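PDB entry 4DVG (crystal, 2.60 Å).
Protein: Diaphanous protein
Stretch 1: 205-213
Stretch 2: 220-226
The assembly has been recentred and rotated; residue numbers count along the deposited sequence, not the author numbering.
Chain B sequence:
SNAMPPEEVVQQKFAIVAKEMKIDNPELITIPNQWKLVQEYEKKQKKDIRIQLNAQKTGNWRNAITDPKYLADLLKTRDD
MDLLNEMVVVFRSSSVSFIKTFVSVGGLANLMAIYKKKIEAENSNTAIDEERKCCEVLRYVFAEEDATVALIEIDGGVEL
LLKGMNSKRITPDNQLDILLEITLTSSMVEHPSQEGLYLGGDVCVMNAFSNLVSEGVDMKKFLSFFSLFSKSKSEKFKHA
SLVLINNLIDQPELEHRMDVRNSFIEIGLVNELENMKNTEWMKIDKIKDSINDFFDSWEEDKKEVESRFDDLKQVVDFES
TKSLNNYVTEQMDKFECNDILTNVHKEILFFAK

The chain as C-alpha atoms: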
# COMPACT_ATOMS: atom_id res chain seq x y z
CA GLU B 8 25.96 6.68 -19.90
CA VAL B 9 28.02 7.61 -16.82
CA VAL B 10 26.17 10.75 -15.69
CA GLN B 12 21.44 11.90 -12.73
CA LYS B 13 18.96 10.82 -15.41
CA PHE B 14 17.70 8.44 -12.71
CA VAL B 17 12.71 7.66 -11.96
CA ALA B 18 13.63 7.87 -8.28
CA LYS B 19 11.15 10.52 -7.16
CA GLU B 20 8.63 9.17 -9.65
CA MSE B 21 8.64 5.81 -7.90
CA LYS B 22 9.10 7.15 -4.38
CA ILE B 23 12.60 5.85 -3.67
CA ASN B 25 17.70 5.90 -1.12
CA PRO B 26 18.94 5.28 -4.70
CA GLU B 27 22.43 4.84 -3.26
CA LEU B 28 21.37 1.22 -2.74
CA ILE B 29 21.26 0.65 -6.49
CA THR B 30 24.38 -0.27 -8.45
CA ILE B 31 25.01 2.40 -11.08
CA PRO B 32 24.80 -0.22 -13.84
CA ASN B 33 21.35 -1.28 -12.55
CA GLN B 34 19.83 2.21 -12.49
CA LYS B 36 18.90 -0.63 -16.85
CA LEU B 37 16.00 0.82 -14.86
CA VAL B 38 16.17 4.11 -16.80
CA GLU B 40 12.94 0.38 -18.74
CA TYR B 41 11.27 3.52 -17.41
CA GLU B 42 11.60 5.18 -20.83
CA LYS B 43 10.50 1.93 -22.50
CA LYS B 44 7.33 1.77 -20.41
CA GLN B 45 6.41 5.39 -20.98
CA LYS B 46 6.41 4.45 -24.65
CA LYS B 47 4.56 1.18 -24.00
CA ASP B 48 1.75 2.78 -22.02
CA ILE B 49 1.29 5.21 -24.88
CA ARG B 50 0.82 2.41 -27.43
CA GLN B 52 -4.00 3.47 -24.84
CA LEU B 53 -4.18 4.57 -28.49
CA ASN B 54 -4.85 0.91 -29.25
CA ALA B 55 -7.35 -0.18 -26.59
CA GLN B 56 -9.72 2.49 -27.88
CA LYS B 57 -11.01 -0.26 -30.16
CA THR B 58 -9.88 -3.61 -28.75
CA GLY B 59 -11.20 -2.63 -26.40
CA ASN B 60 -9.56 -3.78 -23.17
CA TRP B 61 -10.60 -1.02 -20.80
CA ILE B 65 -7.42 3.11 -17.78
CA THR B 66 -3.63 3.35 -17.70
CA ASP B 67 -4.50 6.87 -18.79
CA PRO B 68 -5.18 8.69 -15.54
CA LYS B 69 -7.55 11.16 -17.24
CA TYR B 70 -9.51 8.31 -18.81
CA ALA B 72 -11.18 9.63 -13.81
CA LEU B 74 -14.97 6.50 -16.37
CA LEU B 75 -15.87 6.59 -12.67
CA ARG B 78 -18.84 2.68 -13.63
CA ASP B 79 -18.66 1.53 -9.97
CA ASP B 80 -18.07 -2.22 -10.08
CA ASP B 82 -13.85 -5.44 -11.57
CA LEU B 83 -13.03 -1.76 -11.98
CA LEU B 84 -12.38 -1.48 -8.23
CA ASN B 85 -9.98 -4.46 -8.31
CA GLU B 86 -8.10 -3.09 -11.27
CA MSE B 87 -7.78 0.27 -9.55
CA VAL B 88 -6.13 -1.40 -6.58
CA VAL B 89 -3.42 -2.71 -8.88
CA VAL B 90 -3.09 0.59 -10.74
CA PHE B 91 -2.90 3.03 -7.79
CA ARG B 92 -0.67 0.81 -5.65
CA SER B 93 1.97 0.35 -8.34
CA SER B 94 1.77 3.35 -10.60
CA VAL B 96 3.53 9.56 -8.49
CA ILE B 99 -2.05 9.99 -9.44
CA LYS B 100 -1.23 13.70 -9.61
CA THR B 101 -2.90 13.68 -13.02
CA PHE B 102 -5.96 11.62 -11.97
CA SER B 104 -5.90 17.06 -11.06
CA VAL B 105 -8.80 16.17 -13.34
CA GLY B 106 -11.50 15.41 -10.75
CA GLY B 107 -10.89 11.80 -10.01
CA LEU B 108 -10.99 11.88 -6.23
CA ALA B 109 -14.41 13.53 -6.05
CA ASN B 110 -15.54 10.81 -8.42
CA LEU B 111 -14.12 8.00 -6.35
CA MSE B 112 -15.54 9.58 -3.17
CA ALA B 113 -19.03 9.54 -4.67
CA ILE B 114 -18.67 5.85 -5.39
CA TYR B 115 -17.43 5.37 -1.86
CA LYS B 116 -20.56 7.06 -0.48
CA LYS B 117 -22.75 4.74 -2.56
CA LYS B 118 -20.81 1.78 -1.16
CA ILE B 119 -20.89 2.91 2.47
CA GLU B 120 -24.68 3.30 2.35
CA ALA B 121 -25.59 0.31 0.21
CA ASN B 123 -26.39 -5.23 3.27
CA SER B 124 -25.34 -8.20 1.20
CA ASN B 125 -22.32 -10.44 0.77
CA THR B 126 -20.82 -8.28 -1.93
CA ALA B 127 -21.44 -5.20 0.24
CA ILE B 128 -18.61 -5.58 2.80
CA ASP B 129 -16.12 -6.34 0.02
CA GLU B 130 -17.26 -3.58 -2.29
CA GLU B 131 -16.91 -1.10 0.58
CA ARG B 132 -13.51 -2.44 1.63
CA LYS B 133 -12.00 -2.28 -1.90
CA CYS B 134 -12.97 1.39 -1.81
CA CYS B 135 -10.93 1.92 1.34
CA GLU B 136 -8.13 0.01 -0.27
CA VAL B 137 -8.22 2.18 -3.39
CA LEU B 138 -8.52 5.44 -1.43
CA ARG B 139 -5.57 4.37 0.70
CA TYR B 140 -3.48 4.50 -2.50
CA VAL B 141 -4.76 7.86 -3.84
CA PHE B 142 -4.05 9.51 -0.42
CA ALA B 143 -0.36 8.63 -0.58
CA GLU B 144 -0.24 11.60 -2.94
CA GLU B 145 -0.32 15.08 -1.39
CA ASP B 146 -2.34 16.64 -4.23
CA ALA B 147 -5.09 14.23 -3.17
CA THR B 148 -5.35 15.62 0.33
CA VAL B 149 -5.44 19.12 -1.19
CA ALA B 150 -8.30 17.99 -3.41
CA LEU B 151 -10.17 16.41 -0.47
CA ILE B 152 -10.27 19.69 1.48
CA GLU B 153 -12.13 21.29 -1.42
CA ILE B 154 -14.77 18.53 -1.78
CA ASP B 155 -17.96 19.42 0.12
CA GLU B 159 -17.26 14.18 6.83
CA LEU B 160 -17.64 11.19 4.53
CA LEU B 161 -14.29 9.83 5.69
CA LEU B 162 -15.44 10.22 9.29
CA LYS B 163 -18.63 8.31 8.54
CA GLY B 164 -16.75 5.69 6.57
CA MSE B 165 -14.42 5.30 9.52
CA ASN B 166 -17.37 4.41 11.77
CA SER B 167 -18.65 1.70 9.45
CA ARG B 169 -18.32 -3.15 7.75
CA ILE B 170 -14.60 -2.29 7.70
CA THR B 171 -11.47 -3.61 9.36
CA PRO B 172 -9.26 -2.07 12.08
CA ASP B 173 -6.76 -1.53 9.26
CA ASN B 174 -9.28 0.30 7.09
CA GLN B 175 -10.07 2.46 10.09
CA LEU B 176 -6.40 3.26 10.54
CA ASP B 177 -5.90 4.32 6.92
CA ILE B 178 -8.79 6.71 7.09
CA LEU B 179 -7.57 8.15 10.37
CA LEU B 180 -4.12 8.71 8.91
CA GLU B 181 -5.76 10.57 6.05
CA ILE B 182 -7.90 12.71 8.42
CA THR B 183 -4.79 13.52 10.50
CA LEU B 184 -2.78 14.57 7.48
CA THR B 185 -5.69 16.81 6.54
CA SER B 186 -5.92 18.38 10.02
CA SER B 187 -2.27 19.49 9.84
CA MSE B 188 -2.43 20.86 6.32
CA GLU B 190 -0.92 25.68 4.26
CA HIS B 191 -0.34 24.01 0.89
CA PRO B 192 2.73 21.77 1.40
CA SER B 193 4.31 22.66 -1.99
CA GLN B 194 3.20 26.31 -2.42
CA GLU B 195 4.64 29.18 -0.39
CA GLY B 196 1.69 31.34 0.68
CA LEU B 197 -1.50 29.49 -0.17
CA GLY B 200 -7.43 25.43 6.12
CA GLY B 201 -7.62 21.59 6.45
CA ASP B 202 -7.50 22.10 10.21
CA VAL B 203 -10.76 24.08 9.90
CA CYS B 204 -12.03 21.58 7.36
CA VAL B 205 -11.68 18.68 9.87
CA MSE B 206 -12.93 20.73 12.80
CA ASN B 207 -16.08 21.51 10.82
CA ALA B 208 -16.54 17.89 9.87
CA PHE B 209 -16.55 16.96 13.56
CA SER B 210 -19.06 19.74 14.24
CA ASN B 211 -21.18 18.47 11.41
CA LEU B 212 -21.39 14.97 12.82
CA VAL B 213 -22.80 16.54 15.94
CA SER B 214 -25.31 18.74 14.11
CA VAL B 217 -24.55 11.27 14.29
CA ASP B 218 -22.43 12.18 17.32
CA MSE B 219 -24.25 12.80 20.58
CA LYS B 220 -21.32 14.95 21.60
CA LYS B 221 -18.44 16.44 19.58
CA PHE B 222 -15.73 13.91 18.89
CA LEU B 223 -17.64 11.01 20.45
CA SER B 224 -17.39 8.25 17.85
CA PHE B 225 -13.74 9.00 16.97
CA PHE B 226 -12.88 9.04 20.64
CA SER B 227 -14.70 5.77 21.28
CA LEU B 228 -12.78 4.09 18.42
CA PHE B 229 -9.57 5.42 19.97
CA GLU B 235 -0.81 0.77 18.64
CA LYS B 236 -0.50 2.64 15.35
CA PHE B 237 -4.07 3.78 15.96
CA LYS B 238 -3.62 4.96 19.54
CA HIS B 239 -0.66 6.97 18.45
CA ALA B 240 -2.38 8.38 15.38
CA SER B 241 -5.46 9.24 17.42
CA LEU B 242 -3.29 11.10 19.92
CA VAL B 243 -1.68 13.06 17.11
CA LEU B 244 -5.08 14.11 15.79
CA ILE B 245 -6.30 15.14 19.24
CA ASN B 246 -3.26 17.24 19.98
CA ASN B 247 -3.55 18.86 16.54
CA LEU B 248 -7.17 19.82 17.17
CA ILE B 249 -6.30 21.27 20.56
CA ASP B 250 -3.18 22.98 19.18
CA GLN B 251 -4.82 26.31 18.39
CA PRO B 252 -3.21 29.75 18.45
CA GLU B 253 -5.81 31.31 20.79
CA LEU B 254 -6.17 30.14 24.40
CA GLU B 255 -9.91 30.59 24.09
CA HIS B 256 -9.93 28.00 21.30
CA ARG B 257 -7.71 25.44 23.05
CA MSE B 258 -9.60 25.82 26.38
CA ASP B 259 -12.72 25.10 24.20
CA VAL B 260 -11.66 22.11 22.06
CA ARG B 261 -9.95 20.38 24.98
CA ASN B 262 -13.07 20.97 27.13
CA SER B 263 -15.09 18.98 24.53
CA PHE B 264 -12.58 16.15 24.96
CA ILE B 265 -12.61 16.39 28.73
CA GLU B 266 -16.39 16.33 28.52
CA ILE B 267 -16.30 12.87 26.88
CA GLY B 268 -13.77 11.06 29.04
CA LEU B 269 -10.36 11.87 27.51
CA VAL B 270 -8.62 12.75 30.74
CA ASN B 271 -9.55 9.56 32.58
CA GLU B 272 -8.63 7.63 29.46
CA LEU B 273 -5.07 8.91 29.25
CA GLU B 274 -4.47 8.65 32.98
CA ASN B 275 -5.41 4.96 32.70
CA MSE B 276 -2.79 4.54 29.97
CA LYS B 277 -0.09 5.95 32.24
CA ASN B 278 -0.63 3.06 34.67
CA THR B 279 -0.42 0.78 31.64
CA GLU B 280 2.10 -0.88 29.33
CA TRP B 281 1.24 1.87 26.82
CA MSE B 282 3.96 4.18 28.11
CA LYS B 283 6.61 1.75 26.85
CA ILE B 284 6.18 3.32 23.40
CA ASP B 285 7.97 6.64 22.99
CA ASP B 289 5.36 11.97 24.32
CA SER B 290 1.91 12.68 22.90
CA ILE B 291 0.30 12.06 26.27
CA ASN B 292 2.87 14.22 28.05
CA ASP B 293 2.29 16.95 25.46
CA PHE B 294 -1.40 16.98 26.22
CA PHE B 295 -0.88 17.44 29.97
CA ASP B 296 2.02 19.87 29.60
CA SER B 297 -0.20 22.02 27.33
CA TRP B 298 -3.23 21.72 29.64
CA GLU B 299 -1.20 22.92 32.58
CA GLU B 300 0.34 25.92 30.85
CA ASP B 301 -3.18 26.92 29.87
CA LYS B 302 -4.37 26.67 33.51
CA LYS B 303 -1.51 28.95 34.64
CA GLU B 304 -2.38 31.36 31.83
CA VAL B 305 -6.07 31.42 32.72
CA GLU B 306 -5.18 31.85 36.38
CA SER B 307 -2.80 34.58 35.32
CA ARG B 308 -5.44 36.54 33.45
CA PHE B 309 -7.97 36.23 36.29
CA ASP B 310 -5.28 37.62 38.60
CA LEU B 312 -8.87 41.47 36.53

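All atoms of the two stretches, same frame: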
# COMPACT_ATOMS: atom_id res chain seq x y z
N VAL B 205 -11.44 19.82 8.97
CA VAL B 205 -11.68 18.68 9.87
C VAL B 205 -12.51 19.11 11.08
O VAL B 205 -13.51 18.46 11.40
CB VAL B 205 -10.38 17.98 10.35
CG1 VAL B 205 -10.68 16.95 11.42
CG2 VAL B 205 -9.65 17.32 9.18
N MSE B 206 -12.12 20.21 11.71
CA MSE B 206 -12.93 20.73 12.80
C MSE B 206 -14.40 20.83 12.42
O MSE B 206 -15.26 20.42 13.20
CB MSE B 206 -12.42 22.10 13.28
CG MSE B 206 -11.46 21.99 14.45
SE MSE B 206 -12.36 21.31 16.05
N ASN B 207 -14.69 21.36 11.23
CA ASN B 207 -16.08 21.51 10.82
C ASN B 207 -16.72 20.15 10.62
O ASN B 207 -17.90 19.96 10.92
CB ASN B 207 -16.24 22.36 9.55
CG ASN B 207 -15.96 23.84 9.77
OD1 ASN B 207 -15.97 24.34 10.90
ND2 ASN B 207 -15.71 24.55 8.68
N ALA B 208 -15.95 19.20 10.11
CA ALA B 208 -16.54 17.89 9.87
C ALA B 208 -16.97 17.24 11.19
O ALA B 208 -17.95 16.52 11.23
CB ALA B 208 -15.59 16.99 9.10
N PHE B 209 -16.21 17.48 12.25
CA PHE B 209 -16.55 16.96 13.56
C PHE B 209 -17.76 17.69 14.14
O PHE B 209 -18.54 17.10 14.87
CB PHE B 209 -15.38 17.07 14.52
CG PHE B 209 -14.45 15.92 14.46
CD1 PHE B 209 -14.85 14.66 14.90
CD2 PHE B 209 -13.16 16.08 13.99
CE1 PHE B 209 -13.98 13.58 14.85
CE2 PHE B 209 -12.28 15.01 13.95
CZ PHE B 209 -12.69 13.75 14.38
N SER B 210 -17.90 18.97 13.80
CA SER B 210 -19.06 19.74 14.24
C SER B 210 -20.29 19.31 13.47
O SER B 210 -21.42 19.34 13.98
CB SER B 210 -18.82 21.23 14.07
OG SER B 210 -17.85 21.68 15.00
N ASN B 211 -20.07 18.89 12.23
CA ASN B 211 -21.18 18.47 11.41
C ASN B 211 -21.74 17.11 11.80
O ASN B 211 -22.94 16.88 11.67
CB ASN B 211 -20.84 18.59 9.92
CG ASN B 211 -20.76 20.06 9.48
OD1 ASN B 211 -21.57 20.90 9.92
ND2 ASN B 211 -19.78 20.37 8.63
N LEU B 212 -20.90 16.24 12.32
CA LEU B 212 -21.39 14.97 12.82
C LEU B 212 -22.30 15.21 14.01
O LEU B 212 -23.27 14.51 14.23
CB LEU B 212 -20.23 14.06 13.25
CG LEU B 212 -19.29 13.44 12.22
CD1 LEU B 212 -18.87 12.08 12.72
CD2 LEU B 212 -19.94 13.34 10.84
N VAL B 213 -21.97 16.22 14.81
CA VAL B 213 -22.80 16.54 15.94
C VAL B 213 -24.14 17.08 15.45
O VAL B 213 -25.20 16.60 15.87
CB VAL B 213 -22.12 17.54 16.87
CG1 VAL B 213 -23.07 17.94 18.00
CG2 VAL B 213 -20.85 16.92 17.43
N LYS B 220 -22.18 13.85 21.18
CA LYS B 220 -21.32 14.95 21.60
C LYS B 220 -20.13 15.05 20.64
O LYS B 220 -19.78 14.07 19.98
CB LYS B 220 -20.86 14.74 23.04
CG LYS B 220 -21.94 15.06 24.08
CD LYS B 220 -21.28 15.31 25.45
CE LYS B 220 -22.29 15.59 26.56
NZ LYS B 220 -21.70 15.44 27.94
N LYS B 221 -19.53 16.24 20.54
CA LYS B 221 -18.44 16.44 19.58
C LYS B 221 -17.37 15.42 19.84
O LYS B 221 -17.01 15.19 20.99
CB LYS B 221 -17.83 17.83 19.73
CG LYS B 221 -17.34 18.47 18.44
CD LYS B 221 -16.77 19.84 18.78
CE LYS B 221 -16.18 20.58 17.61
NZ LYS B 221 -15.59 21.85 18.13
N PHE B 222 -16.86 14.81 18.77
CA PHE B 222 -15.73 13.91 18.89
C PHE B 222 -16.05 12.51 19.44
O PHE B 222 -15.15 11.71 19.62
CB PHE B 222 -14.67 14.54 19.79
CG PHE B 222 -14.10 15.80 19.25
CD1 PHE B 222 -13.77 15.91 17.92
CD2 PHE B 222 -13.88 16.88 20.09
CE1 PHE B 222 -13.21 17.08 17.43
CE2 PHE B 222 -13.35 18.05 19.61
CZ PHE B 222 -13.01 18.15 18.28
N LEU B 223 -17.32 12.22 19.71
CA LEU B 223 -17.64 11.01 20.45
C LEU B 223 -17.22 9.72 19.73
O LEU B 223 -16.47 8.92 20.28
CB LEU B 223 -19.11 10.97 20.81
CG LEU B 223 -19.56 9.80 21.67
CD1 LEU B 223 -18.78 9.75 23.00
CD2 LEU B 223 -21.03 9.91 21.92
N SER B 224 -17.69 9.52 18.51
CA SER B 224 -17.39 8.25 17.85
C SER B 224 -15.90 8.03 17.54
O SER B 224 -15.39 6.92 17.74
CB SER B 224 -18.29 8.00 16.63
OG SER B 224 -18.31 9.10 15.77
N PHE B 225 -15.20 9.07 17.08
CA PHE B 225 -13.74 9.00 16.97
C PHE B 225 -13.11 8.59 18.30
O PHE B 225 -12.30 7.66 18.37
CB PHE B 225 -13.16 10.33 16.50
CG PHE B 225 -11.72 10.52 16.81
CD1 PHE B 225 -10.81 9.51 16.60
CD2 PHE B 225 -11.26 11.73 17.29
CE1 PHE B 225 -9.46 9.70 16.88
CE2 PHE B 225 -9.91 11.93 17.56
CZ PHE B 225 -9.01 10.90 17.37
N PHE B 226 -13.50 9.29 19.36
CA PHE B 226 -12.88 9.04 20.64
C PHE B 226 -13.16 7.61 21.12
O PHE B 226 -12.31 6.97 21.74
CB PHE B 226 -13.34 10.07 21.67
CG PHE B 226 -12.97 9.73 23.06
CD1 PHE B 226 -11.69 9.99 23.53
CD2 PHE B 226 -13.88 9.12 23.91
CE1 PHE B 226 -11.32 9.66 24.83
CE2 PHE B 226 -13.52 8.78 25.21
CZ PHE B 226 -12.23 9.06 25.67
O HOH W 1 -18.12 15.03 16.44

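What forms the apolar centre of the contact? F209, buried on the helix of the first stretch, points its CA-to-CB bond toward the second stretch and presents one face of its ring to F222. The edge of F222 meets that face: CE1 of F222 lies 3.4 Å from CG of F209, the centroids are 4.8 Å apart and the planes are inclined at 66°. A flat aromatic side chain suits this place because its face receives one neighbour while its edge packs against another, F225, whose CB lies 3.7 Å from CE1 of F209.

How does F222 reach the helix? Its CA-to-CB bond points sideways, but with chi1 at -63° (m) the ring comes nearer to the first stretch. F222 lies in the type II turn from K220 to L223 and at the N-cap position, just before the helix that carries F225. M206, a selenomethionine, extends the apolar surface, with SE 3.9 Å from CZ of F222, at the edge of that ring.

What lines the contact beyond the rings? V213, its chi1 at 176° (t), brings CG2 to 3.3 Å from CA of K221, so a compact branched side chain packs against the backbone of the turn. K221 contributes its aliphatic portion: CG lies 4.0 Å from O of F209, and CE 3.3 Å from OG of S210. The lysine chain runs past S210, and NZ of K221 ends 3.9 Å from SE of M206.

Where do polar atoms join the two stretches? No direct hydrogen bond crosses between the modelled atoms; one water bridges the backbones instead. It donates to O of F209 at 2.6 Å and accepts from N of F222 at 2.7 Å. Packing, which buries 406 Å² over both sides, supplies the rest.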